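Local coordinates for protein putative short-chain dehydrogenase/reductase (PDB 5K9Z) that probably acts as a short-chain dehydrogenase/reductase, oxidising or reducing CH-OH groups of substrates with NAD or NADP, at residues I143-G155 against Y161-R173. Residues are numbered along the deposited sequence; the frame is centred on the assembly and turned at random. Where two conformers were deposited one is given.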
ATOM      1  N   ILE C 143     -14.775  -9.259 -14.848  1.00 15.97           N
ATOM      2  CA  ILE C 143     -13.439  -9.639 -15.301  1.00 16.35           C
ATOM      3  C   ILE C 143     -12.506  -9.642 -14.096  1.00 21.03           C
ATOM      4  O   ILE C 143     -12.338  -8.618 -13.418  1.00 20.23           O
ATOM      5  CB  ILE C 143     -12.931  -8.697 -16.401  1.00 17.74           C
ATOM      6  CG1 ILE C 143     -13.914  -8.707 -17.584  1.00 19.61           C
ATOM      7  CG2 ILE C 143     -11.568  -9.129 -16.859  1.00 20.70           C
ATOM      8  CD1 ILE C 143     -13.604  -7.676 -18.669  1.00 15.27           C
ATOM      9  N   LEU C 144     -11.897 -10.788 -13.829  1.00 15.89           N
ATOM     10  CA  LEU C 144     -11.105 -10.978 -12.618  1.00 17.22           C
ATOM     11  C   LEU C 144      -9.702 -11.428 -12.989  1.00 19.25           C
ATOM     12  O   LEU C 144      -9.530 -12.289 -13.851  1.00 23.43           O
ATOM     13  CB  LEU C 144     -11.766 -12.010 -11.688  1.00 17.28           C
ATOM     14  CG  LEU C 144     -13.188 -11.690 -11.227  1.00 20.74           C
ATOM     15  CD1 LEU C 144     -13.829 -12.861 -10.492  1.00 19.89           C
ATOM     16  CD2 LEU C 144     -13.160 -10.453 -10.342  1.00 19.67           C
ATOM     17  N   SER C 145      -8.697 -10.845 -12.340  1.00 13.76           N
ATOM     18  CA  SER C 145      -7.310 -11.198 -12.598  1.00 13.55           C
ATOM     19  C   SER C 145      -6.655 -11.654 -11.300  1.00 17.88           C
ATOM     20  O   SER C 145      -6.824 -11.026 -10.252  1.00 18.76           O
ATOM     21  CB  SER C 145      -6.534 -10.020 -13.193  1.00 15.98           C
ATOM     22  OG  SER C 145      -7.117  -9.584 -14.417  1.00 17.74           O
ATOM     23  N   VAL C 146      -5.890 -12.737 -11.369  1.00 16.95           N
ATOM     24  CA  VAL C 146      -5.171 -13.234 -10.196  1.00 13.72           C
ATOM     25  C   VAL C 146      -3.822 -12.527 -10.209  1.00 16.32           C
ATOM     26  O   VAL C 146      -2.919 -12.883 -10.983  1.00 14.33           O
ATOM     27  CB  VAL C 146      -5.030 -14.754 -10.216  1.00 13.96           C
ATOM     28  CG1 VAL C 146      -4.219 -15.259  -8.976  1.00 15.90           C
ATOM     29  CG2 VAL C 146      -6.421 -15.397 -10.281  1.00 14.72           C
ATOM     30  N   ALA C 147      -3.703 -11.484  -9.392  1.00 14.17           N
ATOM     31  CA  ALA C 147      -2.428 -10.789  -9.308  1.00 13.37           C
ATOM     32  C   ALA C 147      -1.627 -11.472  -8.207  1.00 15.97           C
ATOM     33  O   ALA C 147      -1.514 -12.699  -8.218  1.00 19.25           O
ATOM     34  CB  ALA C 147      -2.620  -9.290  -9.062  1.00 13.17           C
ATOM     35  N   SER C 148      -1.147 -10.716  -7.224  1.00 17.57           N
ATOM     36  CA  SER C 148      -0.273 -11.226  -6.168  1.00 15.42           C
ATOM     37  C   SER C 148       0.033 -10.079  -5.219  1.00 13.62           C
ATOM     38  O   SER C 148      -0.044  -8.912  -5.601  1.00 19.15           O
ATOM     39  CB  SER C 148       1.041 -11.775  -6.736  1.00 18.58           C
ATOM     40  OG  SER C 148       2.003 -11.912  -5.720  1.00 22.09           O
ATOM     41  N   THR C 149       0.454 -10.427  -3.995  1.00 13.88           N
ATOM     42  CA  THR C 149       0.985  -9.414  -3.093  1.00 17.89           C
ATOM     43  C   THR C 149       2.179  -8.695  -3.707  1.00 13.88           C
ATOM     44  O   THR C 149       2.443  -7.532  -3.370  1.00 13.94           O
ATOM     45  CB  THR C 149       1.399 -10.045  -1.751  1.00 18.56           C
ATOM     46  OG1 THR C 149       2.228 -11.182  -1.991  1.00 21.35           O
ATOM     47  CG2 THR C 149       0.194 -10.500  -0.986  1.00 23.64           C
ATOM     48  N   ALA C 150       2.901  -9.355  -4.621  1.00 13.79           N
ATOM     49  CA  ALA C 150       3.978  -8.694  -5.345  1.00 13.73           C
ATOM     50  C   ALA C 150       3.476  -7.568  -6.248  1.00 20.62           C
ATOM     51  O   ALA C 150       4.282  -6.739  -6.689  1.00 20.86           O
ATOM     52  CB  ALA C 150       4.758  -9.727  -6.171  1.00 13.74           C
ATOM     53  N   GLY C 151       2.174  -7.492  -6.491  1.00 14.68           N
ATOM     54  CA  GLY C 151       1.604  -6.352  -7.189  1.00 14.01           C
ATOM     55  C   GLY C 151       1.305  -5.169  -6.303  1.00 18.89           C
ATOM     56  O   GLY C 151       0.956  -4.097  -6.806  1.00 13.97           O
ATOM     57  N   VAL C 152       1.490  -5.332  -4.998  1.00 16.35           N
ATOM     58  CA  VAL C 152       1.160  -4.301  -4.029  1.00 22.43           C
ATOM     59  C   VAL C 152       2.398  -3.670  -3.390  1.00 22.74           C
ATOM     60  O   VAL C 152       2.324  -2.512  -2.947  1.00 19.31           O
ATOM     61  CB  VAL C 152       0.224  -4.900  -2.949  1.00 26.46           C
ATOM     62  CG1 VAL C 152       0.271  -4.151  -1.644  1.00 29.36           C
ATOM     63  CG2 VAL C 152      -1.220  -4.994  -3.490  1.00 27.72           C
ATOM     64  N   MET C 153       3.543  -4.355  -3.391  1.00 17.77           N
ATOM     65  CA  MET C 153       4.779  -3.791  -2.863  1.00 18.70           C
ATOM     66  C   MET C 153       5.954  -4.599  -3.404  1.00 20.14           C
ATOM     67  O   MET C 153       5.776  -5.665  -4.004  1.00 16.78           O
ATOM     68  CB  MET C 153       4.741  -3.760  -1.330  1.00 20.04           C
ATOM     69  CG  MET C 153       4.695  -5.135  -0.678  1.00 22.84           C
ATOM     70  SD  MET C 153       4.799  -5.140   1.156  1.00 30.53           S
ATOM     71  CE  MET C 153       6.389  -4.353   1.391  1.00 41.01           C
ATOM     72  N   GLY C 154       7.170  -4.060  -3.195  1.00 18.43           N
ATOM     73  CA  GLY C 154       8.384  -4.770  -3.552  1.00 17.81           C
ATOM     74  C   GLY C 154       8.834  -5.738  -2.451  1.00 19.23           C
ATOM     75  O   GLY C 154       8.286  -5.784  -1.346  1.00 15.06           O
ATOM     76  N   GLY C 155       9.848  -6.546  -2.785  1.00 22.55           N
ATOM     77  CA  GLY C 155      10.417  -7.505  -1.867  1.00 17.03           C
ATOM     78  C   GLY C 155       9.650  -8.808  -1.715  1.00 22.83           C
ATOM     79  O   GLY C 155      10.068  -9.661  -0.927  1.00 20.82           O
ATOM     80  N   TYR C 161       8.235 -10.307 -12.213  1.00 17.19           N
ATOM     81  CA  TYR C 161       6.991 -10.664 -11.547  1.00 19.42           C
ATOM     82  C   TYR C 161       6.382  -9.462 -10.846  1.00 20.33           C
ATOM     83  O   TYR C 161       5.210  -9.135 -11.052  1.00 14.93           O
ATOM     84  CB  TYR C 161       7.268 -11.768 -10.534  1.00 13.95           C
ATOM     85  CG  TYR C 161       6.064 -12.456  -9.950  1.00 16.75           C
ATOM     86  CD1 TYR C 161       5.459 -13.516 -10.629  1.00 14.80           C
ATOM     87  CD2 TYR C 161       5.588 -12.124  -8.675  1.00 16.10           C
ATOM     88  CE1 TYR C 161       4.396 -14.197 -10.081  1.00 20.24           C
ATOM     89  CE2 TYR C 161       4.525 -12.816  -8.106  1.00 13.81           C
ATOM     90  CZ  TYR C 161       3.928 -13.839  -8.821  1.00 23.48           C
ATOM     91  OH  TYR C 161       2.870 -14.516  -8.276  1.00 24.07           O
ATOM     92  N   THR C 162       7.189  -8.755 -10.052  1.00 18.74           N
ATOM     93  CA  THR C 162       6.657  -7.636  -9.285  1.00 17.04           C
ATOM     94  C   THR C 162       6.155  -6.527 -10.215  1.00 17.08           C
ATOM     95  O   THR C 162       5.077  -5.964  -9.994  1.00 15.43           O
ATOM     96  CB  THR C 162       7.733  -7.117  -8.327  1.00 19.09           C
ATOM     97  OG1 THR C 162       8.107  -8.149  -7.381  1.00 14.06           O
ATOM     98  CG2 THR C 162       7.249  -5.887  -7.592  1.00 14.29           C
ATOM     99  N   SER C 163       6.914  -6.209 -11.269  1.00 15.54           N
ATOM    100  CA  SER C 163       6.490  -5.158 -12.186  0.59 19.58           C
ATOM    101  C   SER C 163       5.202  -5.550 -12.906  1.00 13.51           C
ATOM    102  O   SER C 163       4.263  -4.743 -13.021  1.00 16.27           O
ATOM    103  CB  SER C 163       7.618  -4.875 -13.174  0.59 16.96           C
ATOM    104  OG  SER C 163       7.323  -3.795 -14.025  0.59 17.02           O
ATOM    105  N   ALA C 164       5.150  -6.783 -13.412  1.00 18.31           N
ATOM    106  CA  ALA C 164       3.960  -7.280 -14.103  1.00 19.08           C
ATOM    107  C   ALA C 164       2.734  -7.231 -13.199  1.00 14.42           C
ATOM    108  O   ALA C 164       1.653  -6.819 -13.626  1.00 17.87           O
ATOM    109  CB  ALA C 164       4.197  -8.714 -14.580  1.00 16.45           C
ATOM    110  N   LYS C 165       2.878  -7.661 -11.945  1.00 17.33           N
ATOM    111  CA  LYS C 165       1.719  -7.719 -11.059  1.00 13.07           C
ATOM    112  C   LYS C 165       1.238  -6.322 -10.685  1.00 16.46           C
ATOM    113  O   LYS C 165       0.029  -6.104 -10.543  1.00 15.98           O
ATOM    114  CB  LYS C 165       2.060  -8.548  -9.809  1.00 13.13           C
ATOM    115  CG  LYS C 165       2.325 -10.022 -10.112  1.00 16.91           C
ATOM    116  CD  LYS C 165       1.061 -10.754 -10.594  1.00 13.14           C
ATOM    117  CE  LYS C 165       1.337 -12.238 -10.881  1.00 16.46           C
ATOM    118  NZ  LYS C 165       0.122 -12.971 -11.337  1.00 15.63           N
ATOM    119  N   HIS C 166       2.171  -5.365 -10.503  1.00 13.21           N
ATOM    120  CA  HIS C 166       1.784  -3.966 -10.333  1.00 18.28           C
ATOM    121  C   HIS C 166       1.033  -3.462 -11.557  1.00 17.79           C
ATOM    122  O   HIS C 166       0.031  -2.751 -11.431  1.00 15.24           O
ATOM    123  CB  HIS C 166       3.013  -3.078 -10.082  1.00 13.51           C
ATOM    124  CG  HIS C 166       3.450  -3.003  -8.647  1.00 22.25           C
ATOM    125  ND1 HIS C 166       4.107  -4.034  -8.009  1.00 16.54           N
ATOM    126  CD2 HIS C 166       3.362  -1.998  -7.738  1.00 18.79           C
ATOM    127  CE1 HIS C 166       4.385  -3.678  -6.766  1.00 15.57           C
ATOM    128  NE2 HIS C 166       3.967  -2.440  -6.583  1.00 18.86           N
ATOM    129  N   ALA C 167       1.513  -3.819 -12.750  1.00 13.34           N
ATOM    130  CA  ALA C 167       0.856  -3.413 -13.988  1.00 18.37           C
ATOM    131  C   ALA C 167      -0.554  -3.996 -14.103  1.00 17.72           C
ATOM    132  O   ALA C 167      -1.471  -3.327 -14.606  1.00 17.08           O
ATOM    133  CB  ALA C 167       1.728  -3.817 -15.187  1.00 13.52           C
ATOM    134  N   VAL C 168      -0.739  -5.246 -13.654  1.00 17.35           N
ATOM    135  CA  VAL C 168      -2.053  -5.897 -13.665  1.00 15.19           C
ATOM    136  C   VAL C 168      -3.036  -5.144 -12.771  1.00 13.22           C
ATOM    137  O   VAL C 168      -4.210  -4.955 -13.121  1.00 17.80           O
ATOM    138  CB  VAL C 168      -1.918  -7.371 -13.227  1.00 15.56           C
ATOM    139  CG1 VAL C 168      -3.265  -7.969 -12.883  1.00 14.80           C
ATOM    140  CG2 VAL C 168      -1.206  -8.219 -14.326  1.00 14.34           C
ATOM    141  N   ILE C 169      -2.582  -4.702 -11.603  1.00 17.84           N
ATOM    142  CA  ILE C 169      -3.454  -3.902 -10.754  0.51 14.48           C
ATOM    143  C   ILE C 169      -3.766  -2.561 -11.416  1.00 13.60           C
ATOM    144  O   ILE C 169      -4.910  -2.097 -11.391  1.00 14.27           O
ATOM    145  CB  ILE C 169      -2.829  -3.749  -9.357  0.51 16.25           C
ATOM    146  CG1 ILE C 169      -2.915  -5.097  -8.631  0.51 13.33           C
ATOM    147  CG2 ILE C 169      -3.526  -2.632  -8.560  0.51 13.68           C
ATOM    148  CD1 ILE C 169      -2.264  -5.126  -7.265  0.51 13.42           C
ATOM    149  N   GLY C 170      -2.780  -1.939 -12.068  1.00 15.49           N
ATOM    150  CA  GLY C 170      -3.065  -0.692 -12.775  1.00 16.04           C
ATOM    151  C   GLY C 170      -4.032  -0.875 -13.937  1.00 14.01           C
ATOM    152  O   GLY C 170      -4.947  -0.068 -14.143  1.00 14.30           O
ATOM    153  N   LEU C 171      -3.840  -1.940 -14.715  1.00 17.60           N
ATOM    154  CA  LEU C 171      -4.754  -2.222 -15.814  1.00 20.53           C
ATOM    155  C   LEU C 171      -6.143  -2.561 -15.290  1.00 17.65           C
ATOM    156  O   LEU C 171      -7.152  -2.187 -15.900  1.00 14.26           O
ATOM    157  CB  LEU C 171      -4.213  -3.376 -16.646  1.00 17.74           C
ATOM    158  CG  LEU C 171      -5.010  -3.796 -17.866  1.00 22.34           C
ATOM    159  CD1 LEU C 171      -5.280  -2.608 -18.779  1.00 21.59           C
ATOM    160  CD2 LEU C 171      -4.221  -4.859 -18.582  1.00 24.26           C
ATOM    161  N   THR C 172      -6.211  -3.284 -14.171  1.00 13.81           N
ATOM    162  CA  THR C 172      -7.495  -3.547 -13.520  1.00 16.23           C
ATOM    163  C   THR C 172      -8.238  -2.245 -13.217  1.00 18.52           C
ATOM    164  O   THR C 172      -9.424  -2.098 -13.539  1.00 15.11           O
ATOM    165  CB  THR C 172      -7.276  -4.343 -12.227  1.00 17.45           C
ATOM    166  OG1 THR C 172      -6.754  -5.647 -12.529  1.00 16.11           O
ATOM    167  CG2 THR C 172      -8.588  -4.500 -11.488  1.00 13.97           C
ATOM    168  N   ARG C 173      -7.546  -1.290 -12.594  1.00 16.34           N
ATOM    169  CA  ARG C 173      -8.155  -0.011 -12.249  1.00 15.91           C
ATOM    170  C   ARG C 173      -8.508   0.785 -13.497  1.00 21.04           C
ATOM    171  O   ARG C 173      -9.548   1.455 -13.544  1.00 16.22           O
ATOM    172  CB  ARG C 173      -7.197   0.794 -11.383  1.00 14.73           C
ATOM    173  CG  ARG C 173      -6.932   0.169 -10.026  1.00 14.56           C
ATOM    174  CD  ARG C 173      -5.678   0.746  -9.414  1.00 14.54           C
ATOM    175  NE  ARG C 173      -5.450   0.210  -8.066  1.00 14.47           N
ATOM    176  CZ  ARG C 173      -4.391   0.509  -7.330  1.00 20.23           C
ATOM    177  NH1 ARG C 173      -3.469   1.329  -7.818  1.00 19.42           N
ATOM    178  NH2 ARG C 173      -4.258  -0.003  -6.111  1.00 16.78           N
TER
HETATM  179  O   HOH W   1      -8.458  -7.523 -13.498  1.00 12.69           O
HETATM  180  O   HOH W   2       7.386  -7.749  -4.650  1.00 15.34           O
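Thr172 OG1 is tied to Ser145 across the contact by one water. Thr172 OG1 donates to Val168 O one helical turn back (OG1 to O 2.7 Å) and accepts from the water, which also bonds Ser145 OG. Asn94 ND2 of the neighbouring strand 91-94 is a further partner of Ser145 OG. This is the beta-alpha step of a Rossmann fold: strand 141-146 leads into helix 159-179, which packs antiparallel to it before strand 184-191. Ala147 CB rests against Val168 CG1 and Ile169 CG1.

Tyr161 and Lys165 have the YxxxK spacing of short-chain dehydrogenases. With Ser148 they match the usual catalytic trio of that family, so the same role is likely here. Lys165 bends at its second torsion (chi2 -67°) and is extended beyond it. Its CD runs beside the Ala147 backbone, and Lys165 NZ hydrogen-bonds Val146 O at 3.1 Å. Its CG lies over the rim of one face of the Tyr161 ring. Ser148 OG sits at the edge of the same ring, 3.6 Å from Tyr161 CE2. Ser148 OG accepts from Ala150 N (N to OG 2.9 Å, N-H...O angle 160°), forming an ST turn that fixes the hydroxyl. Ala150 CB lies at the same ring edge, 3.6 Å from Tyr161 CD2.

The CA atoms of the two segments come nearest at Gly151 and His166. Beside them Gly151 CA presses on Lys165 CB at a tight 3.4 Å. Farther on, Met153 O and Thr162 OG1 share a water, and Thr162 OG1 also bonds Pro158 O. Met153 packs on Thr255 of the second subunit. His166 ND1 donates to Thr162 O (2.9 Å), while His166 N reaches that oxygen from the opposite face of its carbonyl plane. Gly151 O stands 3.2 Å above the centre of the His166 ring.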